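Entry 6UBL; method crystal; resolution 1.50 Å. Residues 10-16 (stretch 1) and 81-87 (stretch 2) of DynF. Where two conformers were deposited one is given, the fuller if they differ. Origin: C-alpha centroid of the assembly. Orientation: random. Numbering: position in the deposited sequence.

Stretch 1 (10-16) GRPVQTE
Stretch 2, residues 81-87: VYTNLIE

An extended segment without regular secondary structure can be fastened to a strand by side chains that do the work backbone groups do within a sheet, and residues 10-16 and 81-87 of DynF offer a compact example. Residues 81-87 form a strand that continues later in the chain, with phi/psi near -100/142 at Tyr-82 and -128/138 at Asn-84, turning to -104/-16 at Ile-86. Residues 10-16 are irregular but largely extended: -90/130 at Arg-11, -66/143 at Pro-12, -127/135 at Val-13, then -109/-26 at Thr-15. The two run obliquely, their end-to-end directions 59° apart. They lie closest at Val-13 and Asn-84, with CA atoms 6.1 Å apart, and have diverged by Thr-15 and Ile-86, whose CA atoms are separated by 9.0 Å. Some 364 Å² is buried in total.

Strand alternation sends the CA-to-CB bonds of Tyr-82, Asn-84 and Ile-86 toward the loop, while that of Thr-83 points away. Tyr-82 gives up the most surface. Its m rotamer (chi1 -69°, chi2 -87°) presents a ring face to Arg-11, whose CA-to-CB bond points sideways but whose extended chain, t at chi1, chi2 and chi3, carries its end across the ring. The CZ atom of Arg-11 sits 4.7 Å from the Tyr-82 ring centroid and 10° off the ring normal, a cation-pi arrangement. The CD atom of Arg-11 adds a CH-pi contact, 4.1 Å from the same centroid. The guanidinium does not lie flat on the ring: the closest approach, 3.3 Å from Arg-11 NH1 to Tyr-82 CE2, meets the guanidinium at its edge.

Val-13, a t rotamer pointing toward the strand, supplies the apolar counterpart, its CG2 resting 3.8 Å from CB of Tyr-82 and 3.6 Å from the O atom of Tyr-82.

Polar recognition falls to the buried Asn-84. With chi1 at -72° (m) and chi2 at 172°, its amide bridges two backbone groups of the loop. Asn-84 ND2 donates to Arg-11 O at 2.8 Å, and Val-13 N donates to Asn-84 OD1 at 2.9 Å, with angles of 155° and 153° at the hydrogens. A carboxamide suits this task because it carries a donor and an acceptor side by side. Asn-84 ND2 also donates to Thr-83 O, again at 2.8 Å, so the amide is tied to its own strand as well.

Beyond this clasp the contact thins to methyl packing: Thr-15 CG2 meets Ile-86 CG2 at 4.2 Å, both residues being p at chi1.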

# COMPACT_ATOMS: atom_id res chain seq x y z
N GLY A 10 7.67 -7.03 -1.63
CA GLY A 10 7.66 -8.07 -0.63
C GLY A 10 8.87 -8.96 -0.80
O GLY A 10 9.89 -8.52 -1.34
N ARG A 11 8.78 -10.21 -0.38
CA ARG A 11 9.94 -11.08 -0.32
C ARG A 11 10.12 -11.84 -1.63
O ARG A 11 9.16 -12.44 -2.12
CB ARG A 11 9.75 -12.08 0.81
CG ARG A 11 10.97 -12.87 1.14
CD ARG A 11 10.69 -13.78 2.31
NE ARG A 11 11.91 -14.41 2.76
CZ ARG A 11 11.97 -15.48 3.54
NH1 ARG A 11 10.86 -16.05 3.97
NH2 ARG A 11 13.15 -15.98 3.90
N PRO A 12 11.32 -11.84 -2.21
CA PRO A 12 11.53 -12.65 -3.42
C PRO A 12 11.42 -14.15 -3.15
O PRO A 12 11.84 -14.64 -2.09
CB PRO A 12 12.94 -12.26 -3.88
CG PRO A 12 13.21 -10.94 -3.24
CD PRO A 12 12.48 -10.97 -1.93
N VAL A 13 10.86 -14.86 -4.12
CA VAL A 13 10.70 -16.31 -4.08
C VAL A 13 11.30 -16.88 -5.36
O VAL A 13 11.05 -16.36 -6.45
CB VAL A 13 9.21 -16.69 -3.98
CG1 VAL A 13 9.03 -18.19 -4.12
CG2 VAL A 13 8.62 -16.20 -2.65
N GLN A 14 12.07 -17.95 -5.22
CA GLN A 14 12.75 -18.56 -6.35
C GLN A 14 11.75 -19.30 -7.23
O GLN A 14 10.82 -19.94 -6.74
CB GLN A 14 13.81 -19.53 -5.86
CG GLN A 14 14.42 -20.39 -6.95
CD GLN A 14 15.79 -20.93 -6.55
OE1 GLN A 14 16.61 -20.20 -5.99
NE2 GLN A 14 16.04 -22.20 -6.84
N THR A 15 11.96 -19.21 -8.55
CA THR A 15 11.18 -19.98 -9.51
C THR A 15 12.00 -21.08 -10.16
O THR A 15 11.43 -22.05 -10.65
CB THR A 15 10.62 -19.10 -10.63
OG1 THR A 15 11.68 -18.53 -11.39
CG2 THR A 15 9.74 -17.99 -10.06
N GLU A 16 13.32 -20.92 -10.24
CA GLU A 16 14.15 -21.94 -10.87
C GLU A 16 13.95 -23.27 -10.16
O GLU A 16 14.00 -23.35 -8.93
CB GLU A 16 15.62 -21.53 -10.79
CG GLU A 16 16.04 -20.59 -11.89
CD GLU A 16 16.04 -21.25 -13.25
OE1 GLU A 16 16.09 -22.50 -13.31
OE2 GLU A 16 15.99 -20.53 -14.26
N VAL A 81 3.58 -19.62 3.77
CA VAL A 81 4.01 -19.71 2.38
C VAL A 81 4.19 -18.29 1.86
O VAL A 81 3.30 -17.44 2.04
CB VAL A 81 2.99 -20.48 1.52
CG1 VAL A 81 3.35 -20.39 0.05
CG2 VAL A 81 2.92 -21.94 1.97
N TYR A 82 5.33 -18.04 1.22
CA TYR A 82 5.63 -16.77 0.57
C TYR A 82 5.38 -16.92 -0.92
O TYR A 82 5.64 -17.97 -1.51
CB TYR A 82 7.08 -16.39 0.85
CG TYR A 82 7.24 -16.05 2.31
CD1 TYR A 82 7.00 -14.77 2.77
CD2 TYR A 82 7.55 -17.04 3.24
CE1 TYR A 82 7.10 -14.46 4.11
CE2 TYR A 82 7.66 -16.75 4.58
CZ TYR A 82 7.43 -15.44 5.01
OH TYR A 82 7.54 -15.13 6.34
N THR A 83 4.84 -15.88 -1.53
CA THR A 83 4.39 -15.95 -2.92
C THR A 83 4.98 -14.78 -3.70
O THR A 83 5.27 -13.73 -3.15
CB THR A 83 2.86 -15.88 -3.00
OG1 THR A 83 2.42 -14.63 -2.44
CG2 THR A 83 2.21 -17.03 -2.23
N ASN A 84 5.17 -15.00 -5.00
CA ASN A 84 5.39 -13.91 -5.94
C ASN A 84 4.40 -14.08 -7.08
O ASN A 84 4.21 -15.19 -7.58
CB ASN A 84 6.78 -13.90 -6.59
CG ASN A 84 7.94 -13.52 -5.66
OD1 ASN A 84 9.10 -13.63 -6.06
ND2 ASN A 84 7.64 -13.05 -4.45
N LEU A 85 3.80 -12.98 -7.52
CA LEU A 85 2.99 -12.96 -8.73
C LEU A 85 3.94 -12.69 -9.89
O LEU A 85 4.52 -11.61 -9.98
CB LEU A 85 1.92 -11.88 -8.62
CG LEU A 85 1.01 -11.61 -9.81
CD1 LEU A 85 0.29 -12.88 -10.23
CD2 LEU A 85 0.01 -10.51 -9.46
N ILE A 86 4.14 -13.70 -10.75
CA ILE A 86 5.19 -13.62 -11.76
C ILE A 86 4.69 -13.33 -13.17
O ILE A 86 5.50 -12.94 -14.04
CB ILE A 86 6.11 -14.86 -11.78
CG1 ILE A 86 5.36 -16.12 -12.21
CG2 ILE A 86 6.75 -15.08 -10.41
CD1 ILE A 86 6.26 -17.35 -12.35
N GLU A 87 3.40 -13.50 -13.43
CA GLU A 87 2.86 -13.17 -14.74
C GLU A 87 1.35 -13.07 -14.59
O GLU A 87 0.75 -13.76 -13.76
CB GLU A 87 3.18 -14.27 -15.78
CG GLU A 87 3.01 -13.81 -17.22
CD GLU A 87 3.44 -14.86 -18.23
OE1 GLU A 87 3.68 -16.01 -17.84
OE2 GLU A 87 3.55 -14.52 -19.44